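Peptidoglycan D,D-transpeptidase FtsI (Yersinia pestis, PDB 6SYN) probably cross-links septal peptidoglycan as a class B penicillin-binding protein, a D,D-transpeptidase whose pocket here holds an opened penicillin-like ligand. Local coordinates at residues Asp182-Ala187 with Leu503-Ile508; Met220-Ser225 with Met239-Ile244; Asp246-Gly251 with Leu457-Gly462. All blocks are in the same frame, centred on the assembly; numbering follows the deposited sequence.

From the N terminus, 182-187 opens helix 183-199 and begins contact 1, which closes only near the modelled C terminus, at 503-508 at the end of helix 492-505. Contacts 2 and 3 are both nested inside this long loop and follow one another in series. Contact 2 closes a short loop from strand 217-223 to the start of helix 242-245; contact 3 joins the loop after that helix to strand 455-464 of the same five-stranded antiparallel sheet. Arg240 of contact 2 and Asp246 of contact 3 form a salt bridge, and Gln186 NE2 of contact 1 bonds to Met220 O of contact 2. Contacts 1 and 3 do not touch.

Contact 1: Asp182-Ala187 with Leu503-Ile508; sequences DERLQA and LRTMNI. With ACT (acetate ion), chain C.
Arg184 NH2 has two acceptors: Asp182 OD2, 2.8 Å from it in a salt bridge, and, weakly, an acetate oxygen, ACT O. The carboxylate offers its syn lone pair to NH2, close to the guanidinium plane, while OD1 takes a weak bond from NE. OD1 also receives a weak capping bond from Arg184 N at 3.1 Å, so that Asp182 is the N-cap of helix 183-199, and Arg25 makes a long, weak ion pair with it. A bend at chi3 (-55°) turns the guanidinium back to the carboxylate of Asp182. The acetate, probably from the crystallisation liquor, lies at the guanidinium edge, with Arg184 NH1 giving its O a bond of 3.3 Å. One guanidinium face, toward its rim, is covered by the Thr505 methyl CG2. This methyl also packs 3.7 Å from Leu185 CD2; Arg184 and Leu185 each run past Thr505 in the opposite direction to it, whereas Thr505 OG1 turns back to Gly501 O.

The contact thus sets the first turn of one helix against the last of another, helix 492-505, in the transpeptidase part of the chain. That second helix ends in a Schellman motif, with Ile508 N bonded to Leu503 O and Asn507 N to Arg504 O. Just before the motif's Asn507, Met506, bent at chi2 and chi3, crosses Leu185 at about a right angle, its SD lying 4.1 Å from Leu185 CD1.

Contact 2: Met220-Ser225 with Met239-Ile244; sequences MANSPS and MRNRAI
Two asparagine amides provide the strongest hydrogen bonding between strand 217-223, an outer strand of the central sheet, and the start of helix 242-245. Asn222 ND2 donates to Asn241 OD1 at 3.0 Å; the donor lies above the carbonyl plane of Asn241, and the two amides are turned 73° against each other. The same OD1 is the N-cap acceptor of the helix, taking Ala243 N at 3.3 Å, also from above its plane. Asn222 OD1 in turn accepts a weak bond from Ala243 N, so this one N-H is shared between both side-chain oxygens. The side chain of Asn241 gets there with CG anti to its backbone N (chi1 -175°). At the other end of this amide, ND2 makes a weak N-H to sulfur bond with Met220 SD at 3.3 Å.

Apolar contacts continue from the methionine. Met220, extended as far as SD, lays CG 3.7 Å from Ala243 CB, and its chain then bends at chi3 to bring CE 4.1 Å from Ile244 CG2. Ala243 CB also meets Thr206 and Val208 of strand 204-211.

Charge enters through Arg242. Its CB lies 3.6 Å from Asn222 OD1, but its NH1 forms a salt bridge with Asp246 OD2. Arg240 NH1 sits over the centre of the Arg242 guanidinium face. Since Arg240 NH2 is bridged to Asp246 OD1, the one carboxylate probably offsets the repulsion between these two close cations. One good bond joins the buried amides, their remaining ends being met by weak bonds, and the N-cap oxygen of Asn241, serving both helix and strand, holds the helix start over one face of the sheet, at its outer strand.

Contact 3: Asp246-Gly251 with Leu457-Gly462; sequences DIFEPG and LAYTAG
Phe248 lies in the loop between helices 242-245 and 255-264, set against strand 455-464 of the antiparallel sheet of the penicillin-binding transpeptidase fold. With CG beside its backbone N (chi1 -68°), the side chain heads for the strand. Its CB meets two tips: Tyr459 OH at 3.3 Å and Leu457 CD1. CG stays near that same methyl, and CD1 of the ring comes closest to it, with Leu457 CD1 3.5 Å away. Farther along this side of the ring, CE1 and, at the tip, CZ pass to the other leucine branch, CD2. That methyl stands over one face, 3.9 Å from the ring centroid and 17° off the normal, a CH-pi contact between side chains that cross obliquely.

Tyr459, two residues on and pointing the same way, reaches the loop backbone instead. Its hydroxyl donates to Glu249 O at 2.9 Å, from above the carbonyl plane rather than along a lone pair, while that oxygen lies at the edge of the tyrosine ring. The carboxylate of Glu249 leads elsewhere, to Gly365 N and Tyr452 OH.

The loop runs directly into Ser252 and Lys255, which line the ligand pocket and match the SxxK pattern of the family, consistent with Ser252 being its nucleophile. The side chain of Tyr459 is about 6 Å from the ligand, and its hydrogen bond holds the loop at Glu249, three residues before Ser252. Pro250 O, which accepts from Thr253 OG1, covers one face of the tyrosine ring toward the rim, 3.5 Å from Tyr459 CE2.

Contact 1: Asp182-Ala187 with Leu503-Ile508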
ATOM      1  N   ASP A 182      12.244  -1.455  -5.622  1.00 11.68           N
ATOM      2  CA  ASP A 182      13.643  -1.404  -5.110  1.00 11.74           C
ATOM      3  C   ASP A 182      13.627  -1.974  -3.686  1.00 11.72           C
ATOM      4  O   ASP A 182      12.806  -1.491  -2.880  1.00 11.69           O
ATOM      5  CB  ASP A 182      14.212   0.017  -5.210  1.00 11.72           C
ATOM      6  CG  ASP A 182      15.678   0.152  -4.825  1.00 11.87           C
ATOM      7  OD1 ASP A 182      16.140  -0.636  -3.979  1.00 11.91           O
ATOM      8  OD2 ASP A 182      16.356   1.047  -5.377  1.00 12.02           O
ATOM      9  N   GLU A 183      14.465  -2.981  -3.403  1.00 11.76           N
ATOM     10  CA  GLU A 183      14.466  -3.734  -2.113  1.00 11.97           C
ATOM     11  C   GLU A 183      14.854  -2.787  -0.968  1.00 11.62           C
ATOM     12  O   GLU A 183      14.205  -2.871   0.093  1.00 11.35           O
ATOM     13  CB  GLU A 183      15.378  -4.968  -2.179  1.00 12.46           C
ATOM     14  CG  GLU A 183      15.964  -5.398  -0.835  1.00 12.98           C
ATOM     15  CD  GLU A 183      14.951  -5.849   0.206  1.00 13.53           C
ATOM     16  OE1 GLU A 183      13.825  -6.185  -0.195  1.00 14.65           O
ATOM     17  OE2 GLU A 183      15.281  -5.859   1.415  1.00 13.80           O
ATOM     18  N   ARG A 184      15.871  -1.940  -1.172  1.00 11.22           N
ATOM     19  CA  ARG A 184      16.336  -0.930  -0.184  1.00 11.09           C
ATOM     20  C   ARG A 184      15.167  -0.018   0.208  1.00 10.71           C
ATOM     21  O   ARG A 184      15.047   0.303   1.410  1.00 10.79           O
ATOM     22  CB  ARG A 184      17.456  -0.049  -0.749  1.00 11.32           C
ATOM     23  CG  ARG A 184      18.785  -0.751  -0.998  1.00 11.50           C
ATOM     24  CD  ARG A 184      19.753   0.146  -1.754  1.00 11.59           C
ATOM     25  NE  ARG A 184      19.150   0.631  -2.992  1.00 11.73           N
ATOM     26  CZ  ARG A 184      19.519   1.714  -3.679  1.00 11.79           C
ATOM     27  NH1 ARG A 184      20.517   2.482  -3.268  1.00 11.86           N
ATOM     28  NH2 ARG A 184      18.864   2.033  -4.783  1.00 11.71           N
ATOM     29  N   LEU A 185      14.371   0.414  -0.775  1.00 10.28           N
ATOM     30  CA  LEU A 185      13.274   1.400  -0.586  1.00 10.01           C
ATOM     31  C   LEU A 185      12.043   0.687  -0.012  1.00  9.83           C
ATOM     32  O   LEU A 185      11.353   1.300   0.819  1.00  9.78           O
ATOM     33  CB  LEU A 185      12.957   2.098  -1.915  1.00  9.88           C
ATOM     34  CG  LEU A 185      14.099   2.870  -2.583  1.00  9.83           C
ATOM     35  CD1 LEU A 185      13.566   3.729  -3.719  1.00  9.81           C
ATOM     36  CD2 LEU A 185      14.864   3.745  -1.598  1.00  9.88           C
ATOM     37  N   GLN A 186      11.784  -0.561  -0.417  1.00  9.66           N
ATOM     38  CA  GLN A 186      10.711  -1.403   0.182  1.00  9.58           C
ATOM     39  C   GLN A 186      11.037  -1.642   1.663  1.00  9.48           C
ATOM     40  O   GLN A 186      10.111  -1.541   2.503  1.00  9.37           O
ATOM     41  CB  GLN A 186      10.546  -2.719  -0.582  1.00  9.56           C
ATOM     42  CG  GLN A 186       9.384  -3.572  -0.078  1.00  9.57           C
ATOM     43  CD  GLN A 186       8.031  -3.058  -0.505  1.00  9.58           C
ATOM     44  OE1 GLN A 186       7.914  -2.069  -1.224  1.00  9.61           O
ATOM     45  NE2 GLN A 186       6.984  -3.735  -0.061  1.00  9.62           N
ATOM     46  N   ALA A 187      12.304  -1.934   1.968  1.00  9.50           N
ATOM     47  CA  ALA A 187      12.823  -2.159   3.338  1.00  9.51           C
ATOM     48  C   ALA A 187      12.588  -0.900   4.177  1.00  9.59           C
ATOM     49  O   ALA A 187      12.048  -1.034   5.294  1.00  9.50           O
ATOM     50  CB  ALA A 187      14.283  -2.536   3.293  1.00  9.50           C
ATOM     51  N   LEU A 503      15.016  10.124  -0.731  1.00 15.77           N
ATOM     52  CA  LEU A 503      15.771  11.239  -1.377  1.00 16.86           C
ATOM     53  C   LEU A 503      17.281  11.011  -1.225  1.00 18.29           C
ATOM     54  O   LEU A 503      18.017  11.291  -2.190  1.00 18.27           O
ATOM     55  CB  LEU A 503      15.357  12.575  -0.752  1.00 16.58           C
ATOM     56  CG  LEU A 503      13.983  13.090  -1.177  1.00 16.43           C
ATOM     57  CD1 LEU A 503      13.415  14.057  -0.154  1.00 16.15           C
ATOM     58  CD2 LEU A 503      14.055  13.738  -2.551  1.00 16.56           C
ATOM     59  N   ARG A 504      17.709  10.516  -0.060  1.00 20.17           N
ATOM     60  CA  ARG A 504      19.138  10.316   0.301  1.00 21.67           C
ATOM     61  C   ARG A 504      19.682   9.041  -0.357  1.00 21.09           C
ATOM     62  O   ARG A 504      20.772   9.117  -0.957  1.00 21.10           O
ATOM     63  CB  ARG A 504      19.308  10.294   1.825  1.00 23.50           C
ATOM     64  CG  ARG A 504      19.319  11.675   2.465  1.00 25.34           C
ATOM     65  CD  ARG A 504      20.363  12.596   1.851  1.00 26.98           C
ATOM     66  NE  ARG A 504      20.517  13.964   2.351  1.00 28.43           N
ATOM     67  CZ  ARG A 504      19.890  14.545   3.381  1.00 30.49           C
ATOM     68  NH1 ARG A 504      20.175  15.806   3.669  1.00 31.69           N
ATOM     69  NH2 ARG A 504      18.992  13.916   4.122  1.00 30.95           N
ATOM     70  N   THR A 505      18.962   7.921  -0.250  1.00 20.31           N
ATOM     71  CA  THR A 505      19.298   6.645  -0.936  1.00 20.11           C
ATOM     72  C   THR A 505      19.518   6.916  -2.427  1.00 20.03           C
ATOM     73  O   THR A 505      20.541   6.475  -2.968  1.00 19.81           O
ATOM     74  CB  THR A 505      18.188   5.597  -0.780  1.00 20.24           C
ATOM     75  OG1 THR A 505      17.925   5.381   0.606  1.00 19.93           O
ATOM     76  CG2 THR A 505      18.539   4.281  -1.443  1.00 20.36           C
ATOM     77  N   MET A 506      18.585   7.643  -3.044  1.00 20.62           N
ATOM     78  CA  MET A 506      18.533   7.921  -4.503  1.00 20.92           C
ATOM     79  C   MET A 506      19.416   9.127  -4.857  1.00 21.60           C
ATOM     80  O   MET A 506      19.351   9.571  -6.024  1.00 22.43           O
ATOM     81  CB  MET A 506      17.083   8.180  -4.925  1.00 20.85           C
ATOM     82  CG  MET A 506      16.182   6.977  -4.691  1.00 20.58           C
ATOM     83  SD  MET A 506      16.847   5.481  -5.472  1.00 20.17           S
ATOM     84  CE  MET A 506      16.603   5.894  -7.196  1.00 20.25           C
ATOM     85  N   ASN A 507      20.205   9.622  -3.893  1.00 21.61           N
ATOM     86  CA  ASN A 507      21.244  10.675  -4.055  1.00 21.78           C
ATOM     87  C   ASN A 507      20.653  11.920  -4.724  1.00 21.57           C
ATOM     88  O   ASN A 507      21.245  12.376  -5.722  1.00 21.69           O
ATOM     89  CB  ASN A 507      22.434  10.175  -4.880  1.00 22.46           C
ATOM     90  CG  ASN A 507      23.148   8.983  -4.277  1.00 22.99           C
ATOM     91  OD1 ASN A 507      23.368   8.924  -3.069  1.00 22.98           O
ATOM     92  ND2 ASN A 507      23.536   8.039  -5.119  1.00 23.83           N
ATOM     93  N   ILE A 508      19.547  12.464  -4.205  1.00 21.44           N
ATOM     94  CA  ILE A 508      18.861  13.650  -4.809  1.00 21.55           C
ATOM     95  C   ILE A 508      19.444  14.932  -4.204  1.00 21.76           C
ATOM     96  O   ILE A 508      19.458  15.049  -2.967  1.00 21.99           O
ATOM     97  CB  ILE A 508      17.332  13.584  -4.632  1.00 21.49           C
ATOM     98  CG1 ILE A 508      16.746  12.271  -5.162  1.00 21.68           C
ATOM     99  CG2 ILE A 508      16.667  14.794  -5.274  1.00 21.31           C
ATOM    100  CD1 ILE A 508      16.964  12.037  -6.644  1.00 21.63           C
TER
HETATM  101  C   ACT C 602      21.582   4.403  -6.223  1.00 33.30           C
HETATM  102  O   ACT C 602      20.726   4.913  -5.470  1.00 32.40           O
HETATM  103  OXT ACT C 602      21.419   4.254  -7.452  1.00 33.18           O
HETATM  104  CH3 ACT C 602      22.908   3.926  -5.604  1.00 32.87           C

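Contact 2: Met220-Ser225 with Met239-Ile244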
ATOM      1  N   MET A 220       5.762  -0.765  -2.258  1.00 10.23           N
ATOM      2  CA  MET A 220       4.343  -1.072  -1.944  1.00 10.48           C
ATOM      3  C   MET A 220       4.300  -2.026  -0.742  1.00 10.48           C
ATOM      4  O   MET A 220       4.485  -3.247  -0.940  1.00 10.59           O
ATOM      5  CB  MET A 220       3.659  -1.715  -3.154  1.00 10.84           C
ATOM      6  CG  MET A 220       2.161  -1.872  -3.004  1.00 11.12           C
ATOM      7  SD  MET A 220       1.479  -2.892  -4.331  1.00 11.62           S
ATOM      8  CE  MET A 220       0.853  -1.630  -5.436  1.00 11.60           C
ATOM      9  N   ALA A 221       4.072  -1.486   0.459  1.00 10.32           N
ATOM     10  CA  ALA A 221       4.135  -2.228   1.737  1.00 10.20           C
ATOM     11  C   ALA A 221       2.809  -2.113   2.492  1.00 10.17           C
ATOM     12  O   ALA A 221       2.077  -1.128   2.291  1.00 10.05           O
ATOM     13  CB  ALA A 221       5.282  -1.720   2.569  1.00 10.19           C
ATOM     14  N   ASN A 222       2.522  -3.118   3.321  1.00 10.32           N
ATOM     15  CA  ASN A 222       1.322  -3.202   4.191  1.00 10.36           C
ATOM     16  C   ASN A 222       1.751  -3.729   5.559  1.00 10.47           C
ATOM     17  O   ASN A 222       2.647  -4.593   5.619  1.00 10.43           O
ATOM     18  CB  ASN A 222       0.243  -4.115   3.609  1.00 10.34           C
ATOM     19  CG  ASN A 222      -0.041  -3.842   2.147  1.00 10.41           C
ATOM     20  OD1 ASN A 222      -0.736  -2.880   1.817  1.00 10.35           O
ATOM     21  ND2 ASN A 222       0.489  -4.682   1.269  1.00 10.21           N
ATOM     22  N   SER A 223       1.140  -3.204   6.613  1.00 10.68           N
ATOM     23  CA  SER A 223       1.206  -3.758   7.986  1.00 10.91           C
ATOM     24  C   SER A 223      -0.226  -3.943   8.475  1.00 11.18           C
ATOM     25  O   SER A 223      -1.017  -3.010   8.375  1.00 11.16           O
ATOM     26  CB  SER A 223       2.001  -2.863   8.890  1.00 10.89           C
ATOM     27  OG  SER A 223       2.094  -3.418  10.193  1.00 10.79           O
ATOM     28  N   PRO A 224      -0.612  -5.129   9.003  1.00 11.51           N
ATOM     29  CA  PRO A 224       0.310  -6.250   9.224  1.00 11.67           C
ATOM     30  C   PRO A 224       0.710  -7.041   7.970  1.00 11.90           C
ATOM     31  O   PRO A 224      -0.016  -7.023   6.988  1.00 11.88           O
ATOM     32  CB  PRO A 224      -0.506  -7.168  10.141  1.00 11.59           C
ATOM     33  CG  PRO A 224      -1.929  -6.933   9.695  1.00 11.55           C
ATOM     34  CD  PRO A 224      -1.985  -5.443   9.430  1.00 11.53           C
ATOM     35  N   SER A 225       1.858  -7.715   8.038  1.00 12.17           N
ATOM     36  CA  SER A 225       2.361  -8.605   6.965  1.00 12.56           C
ATOM     37  C   SER A 225       2.292 -10.050   7.458  1.00 13.10           C
ATOM     38  O   SER A 225       1.476 -10.320   8.364  1.00 13.83           O
ATOM     39  CB  SER A 225       3.747  -8.221   6.529  1.00 12.60           C
ATOM     40  OG  SER A 225       4.018  -8.727   5.226  1.00 12.55           O
ATOM     41  N   MET A 239      -3.574 -11.687   4.160  1.00 34.27           N
ATOM     42  CA  MET A 239      -2.608 -12.125   3.115  1.00 32.39           C
ATOM     43  C   MET A 239      -2.905 -11.398   1.796  1.00 29.24           C
ATOM     44  O   MET A 239      -2.084 -11.518   0.858  1.00 28.04           O
ATOM     45  CB  MET A 239      -2.719 -13.636   2.901  1.00 34.08           C
ATOM     46  CG  MET A 239      -1.716 -14.194   1.921  1.00 34.67           C
ATOM     47  SD  MET A 239      -1.352 -15.928   2.279  1.00 36.66           S
ATOM     48  CE  MET A 239      -0.846 -16.480   0.652  1.00 35.63           C
ATOM     49  N   ARG A 240      -4.041 -10.693   1.731  1.00 26.03           N
ATOM     50  CA  ARG A 240      -4.429  -9.821   0.594  1.00 24.01           C
ATOM     51  C   ARG A 240      -3.614  -8.526   0.671  1.00 22.17           C
ATOM     52  O   ARG A 240      -3.377  -8.025   1.793  1.00 21.96           O
ATOM     53  CB  ARG A 240      -5.937  -9.545   0.595  1.00 24.05           C
ATOM     54  CG  ARG A 240      -6.404  -8.520   1.619  1.00 24.08           C
ATOM     55  CD  ARG A 240      -7.905  -8.289   1.591  1.00 23.85           C
ATOM     56  NE  ARG A 240      -8.388  -7.828   2.885  1.00 24.05           N
ATOM     57  CZ  ARG A 240      -8.444  -6.559   3.294  1.00 24.20           C
ATOM     58  NH1 ARG A 240      -8.896  -6.287   4.507  1.00 24.10           N
ATOM     59  NH2 ARG A 240      -8.059  -5.570   2.503  1.00 23.96           N
ATOM     60  N   ASN A 241      -3.197  -8.027  -0.492  1.00 20.35           N
ATOM     61  CA  ASN A 241      -2.413  -6.779  -0.660  1.00 19.21           C
ATOM     62  C   ASN A 241      -3.371  -5.596  -0.494  1.00 18.67           C
ATOM     63  O   ASN A 241      -4.048  -5.245  -1.485  1.00 19.02           O
ATOM     64  CB  ASN A 241      -1.704  -6.783  -2.016  1.00 19.03           C
ATOM     65  CG  ASN A 241      -0.778  -5.604  -2.229  1.00 18.78           C
ATOM     66  OD1 ASN A 241      -0.759  -4.667  -1.435  1.00 18.62           O
ATOM     67  ND2 ASN A 241      -0.009  -5.645  -3.305  1.00 18.31           N
ATOM     68  N   ARG A 242      -3.435  -5.015   0.708  1.00 17.82           N
ATOM     69  CA  ARG A 242      -4.391  -3.923   1.051  1.00 17.35           C
ATOM     70  C   ARG A 242      -4.237  -2.741   0.081  1.00 16.47           C
ATOM     71  O   ARG A 242      -5.245  -2.077  -0.174  1.00 16.25           O
ATOM     72  CB  ARG A 242      -4.197  -3.473   2.501  1.00 17.88           C
ATOM     73  CG  ARG A 242      -4.704  -4.469   3.534  1.00 18.41           C
ATOM     74  CD  ARG A 242      -4.607  -3.937   4.953  1.00 18.61           C
ATOM     75  NE  ARG A 242      -5.337  -4.742   5.931  1.00 19.02           N
ATOM     76  CZ  ARG A 242      -6.467  -4.383   6.541  1.00 19.08           C
ATOM     77  NH1 ARG A 242      -7.035  -3.213   6.290  1.00 19.30           N
ATOM     78  NH2 ARG A 242      -7.025  -5.199   7.418  1.00 19.03           N
ATOM     79  N   ALA A 243      -3.036  -2.510  -0.461  1.00 15.83           N
ATOM     80  CA  ALA A 243      -2.716  -1.378  -1.366  1.00 15.70           C
ATOM     81  C   ALA A 243      -3.559  -1.437  -2.649  1.00 15.32           C
ATOM     82  O   ALA A 243      -3.791  -0.361  -3.241  1.00 14.62           O
ATOM     83  CB  ALA A 243      -1.242  -1.366  -1.683  1.00 15.91           C
ATOM     84  N   ILE A 244      -4.001  -2.635  -3.059  1.00 15.11           N
ATOM     85  CA  ILE A 244      -4.845  -2.840  -4.275  1.00 15.04           C
ATOM     86  C   ILE A 244      -6.247  -3.360  -3.907  1.00 15.20           C
ATOM     87  O   ILE A 244      -7.092  -3.400  -4.826  1.00 15.29           O
ATOM     88  CB  ILE A 244      -4.145  -3.757  -5.307  1.00 14.88           C
ATOM     89  CG1 ILE A 244      -3.693  -5.098  -4.720  1.00 14.76           C
ATOM     90  CG2 ILE A 244      -2.993  -3.019  -5.973  1.00 14.74           C
ATOM     91  CD1 ILE A 244      -3.467  -6.180  -5.760  1.00 14.64           C
TER

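Contact 3: Asp246-Gly251 with Leu457-Gly462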
ATOM      1  N   ASP A 246      -7.981  -2.910  -0.264  1.00 14.13           N
ATOM      2  CA  ASP A 246      -8.654  -1.867   0.552  1.00 13.94           C
ATOM      3  C   ASP A 246      -9.090  -0.764  -0.414  1.00 13.76           C
ATOM      4  O   ASP A 246      -8.214  -0.232  -1.131  1.00 13.66           O
ATOM      5  CB  ASP A 246      -7.753  -1.257   1.631  1.00 14.02           C
ATOM      6  CG  ASP A 246      -7.641  -2.042   2.928  1.00 14.17           C
ATOM      7  OD1 ASP A 246      -8.496  -2.923   3.177  1.00 14.10           O
ATOM      8  OD2 ASP A 246      -6.708  -1.742   3.694  1.00 14.34           O
ATOM      9  N   ILE A 247     -10.384  -0.452  -0.471  1.00 13.59           N
ATOM     10  CA  ILE A 247     -10.861   0.809  -1.113  1.00 13.59           C
ATOM     11  C   ILE A 247     -11.415   1.701   0.001  1.00 13.40           C
ATOM     12  O   ILE A 247     -12.207   1.210   0.819  1.00 13.59           O
ATOM     13  CB  ILE A 247     -11.832   0.574  -2.294  1.00 13.57           C
ATOM     14  CG1 ILE A 247     -13.299   0.411  -1.877  1.00 13.70           C
ATOM     15  CG2 ILE A 247     -11.349  -0.574  -3.173  1.00 13.54           C
ATOM     16  CD1 ILE A 247     -13.634  -0.870  -1.164  1.00 13.62           C
ATOM     17  N   PHE A 248     -10.928   2.938   0.068  1.00 13.22           N
ATOM     18  CA  PHE A 248     -11.211   3.916   1.147  1.00 13.17           C
ATOM     19  C   PHE A 248     -11.712   5.225   0.543  1.00 12.77           C
ATOM     20  O   PHE A 248     -11.288   5.573  -0.582  1.00 12.93           O
ATOM     21  CB  PHE A 248      -9.948   4.250   1.946  1.00 13.35           C
ATOM     22  CG  PHE A 248      -9.381   3.136   2.786  1.00 13.41           C
ATOM     23  CD1 PHE A 248     -10.167   2.470   3.714  1.00 13.57           C
ATOM     24  CD2 PHE A 248      -8.045   2.783   2.680  1.00 13.44           C
ATOM     25  CE1 PHE A 248      -9.636   1.451   4.493  1.00 13.60           C
ATOM     26  CE2 PHE A 248      -7.513   1.777   3.471  1.00 13.57           C
ATOM     27  CZ  PHE A 248      -8.310   1.110   4.374  1.00 13.58           C
ATOM     28  N   GLU A 249     -12.538   5.948   1.299  1.00 12.24           N
ATOM     29  CA  GLU A 249     -12.839   7.378   1.039  1.00 12.01           C
ATOM     30  C   GLU A 249     -11.543   8.181   1.210  1.00 11.74           C
ATOM     31  O   GLU A 249     -10.880   8.102   2.248  1.00 11.33           O
ATOM     32  CB  GLU A 249     -14.005   7.823   1.924  1.00 11.96           C
ATOM     33  CG  GLU A 249     -15.324   7.215   1.481  1.00 12.08           C
ATOM     34  CD  GLU A 249     -16.573   7.984   1.872  1.00 12.24           C
ATOM     35  OE1 GLU A 249     -16.963   7.907   3.054  1.00 12.45           O
ATOM     36  OE2 GLU A 249     -17.154   8.656   0.992  1.00 12.14           O
ATOM     37  N   PRO A 250     -11.109   8.933   0.168  1.00 11.53           N
ATOM     38  CA  PRO A 250      -9.830   9.647   0.195  1.00 11.56           C
ATOM     39  C   PRO A 250      -9.769  10.830   1.171  1.00 11.60           C
ATOM     40  O   PRO A 250      -8.678  11.197   1.561  1.00 11.53           O
ATOM     41  CB  PRO A 250      -9.643  10.154  -1.243  1.00 11.40           C
ATOM     42  CG  PRO A 250     -11.042  10.208  -1.803  1.00 11.44           C
ATOM     43  CD  PRO A 250     -11.793   9.080  -1.123  1.00 11.49           C
ATOM     44  N   GLY A 251     -10.922  11.395   1.536  1.00 11.82           N
ATOM     45  CA  GLY A 251     -11.009  12.526   2.478  1.00 12.13           C
ATOM     46  C   GLY A 251     -10.231  13.729   1.956  1.00 12.44           C
ATOM     47  O   GLY A 251     -10.135  13.922   0.750  1.00 12.44           O
ATOM     48  N   LEU A 457      -9.157   7.124   9.224  1.00 15.61           N
ATOM     49  CA  LEU A 457      -8.008   6.856   8.323  1.00 14.18           C
ATOM     50  C   LEU A 457      -7.046   8.047   8.391  1.00 12.84           C
ATOM     51  O   LEU A 457      -7.370   9.096   7.806  1.00 12.41           O
ATOM     52  CB  LEU A 457      -8.515   6.679   6.889  1.00 14.22           C
ATOM     53  CG  LEU A 457      -9.499   5.537   6.667  1.00 14.26           C
ATOM     54  CD1 LEU A 457     -10.122   5.642   5.286  1.00 14.28           C
ATOM     55  CD2 LEU A 457      -8.814   4.193   6.846  1.00 14.27           C
ATOM     56  N   ALA A 458      -5.916   7.887   9.081  1.00 11.65           N
ATOM     57  CA  ALA A 458      -4.828   8.889   9.147  1.00 10.76           C
ATOM     58  C   ALA A 458      -4.056   8.840   7.827  1.00  9.99           C
ATOM     59  O   ALA A 458      -3.396   7.817   7.557  1.00  9.69           O
ATOM     60  CB  ALA A 458      -3.938   8.647  10.342  1.00 10.68           C
ATOM     61  N   TYR A 459      -4.172   9.912   7.040  1.00  9.35           N
ATOM     62  CA  TYR A 459      -3.602  10.070   5.680  1.00  8.94           C
ATOM     63  C   TYR A 459      -2.461  11.087   5.692  1.00  8.75           C
ATOM     64  O   TYR A 459      -2.568  12.122   6.369  1.00  8.72           O
ATOM     65  CB  TYR A 459      -4.650  10.625   4.715  1.00  8.78           C
ATOM     66  CG  TYR A 459      -5.577   9.634   4.062  1.00  8.66           C
ATOM     67  CD1 TYR A 459      -5.146   8.836   3.016  1.00  8.58           C
ATOM     68  CD2 TYR A 459      -6.911   9.557   4.425  1.00  8.64           C
ATOM     69  CE1 TYR A 459      -6.003   7.963   2.370  1.00  8.55           C
ATOM     70  CE2 TYR A 459      -7.781   8.685   3.794  1.00  8.63           C
ATOM     71  CZ  TYR A 459      -7.325   7.885   2.762  1.00  8.57           C
ATOM     72  OH  TYR A 459      -8.171   7.024   2.129  1.00  8.60           O
ATOM     73  N   THR A 460      -1.416  10.817   4.914  1.00  8.61           N
ATOM     74  CA  THR A 460      -0.474  11.840   4.396  1.00  8.44           C
ATOM     75  C   THR A 460      -0.008  11.377   3.015  1.00  8.30           C
ATOM     76  O   THR A 460       0.561  10.277   2.914  1.00  8.23           O
ATOM     77  CB  THR A 460       0.653  12.130   5.394  1.00  8.49           C
ATOM     78  OG1 THR A 460       0.091  12.909   6.451  1.00  8.56           O
ATOM     79  CG2 THR A 460       1.813  12.887   4.785  1.00  8.55           C
ATOM     80  N   ALA A 461      -0.309  12.176   1.994  1.00  8.28           N
ATOM     81  CA  ALA A 461       0.114  11.972   0.592  1.00  8.31           C
ATOM     82  C   ALA A 461       0.969  13.170   0.185  1.00  8.36           C
ATOM     83  O   ALA A 461       0.790  14.248   0.787  1.00  8.47           O
ATOM     84  CB  ALA A 461      -1.093  11.827  -0.298  1.00  8.29           C
ATOM     85  N   GLY A 462       1.869  12.994  -0.778  1.00  8.34           N
ATOM     86  CA  GLY A 462       2.685  14.114  -1.266  1.00  8.39           C
ATOM     87  C   GLY A 462       3.760  13.700  -2.244  1.00  8.47           C
ATOM     88  O   GLY A 462       3.802  12.520  -2.668  1.00  8.46           O
TER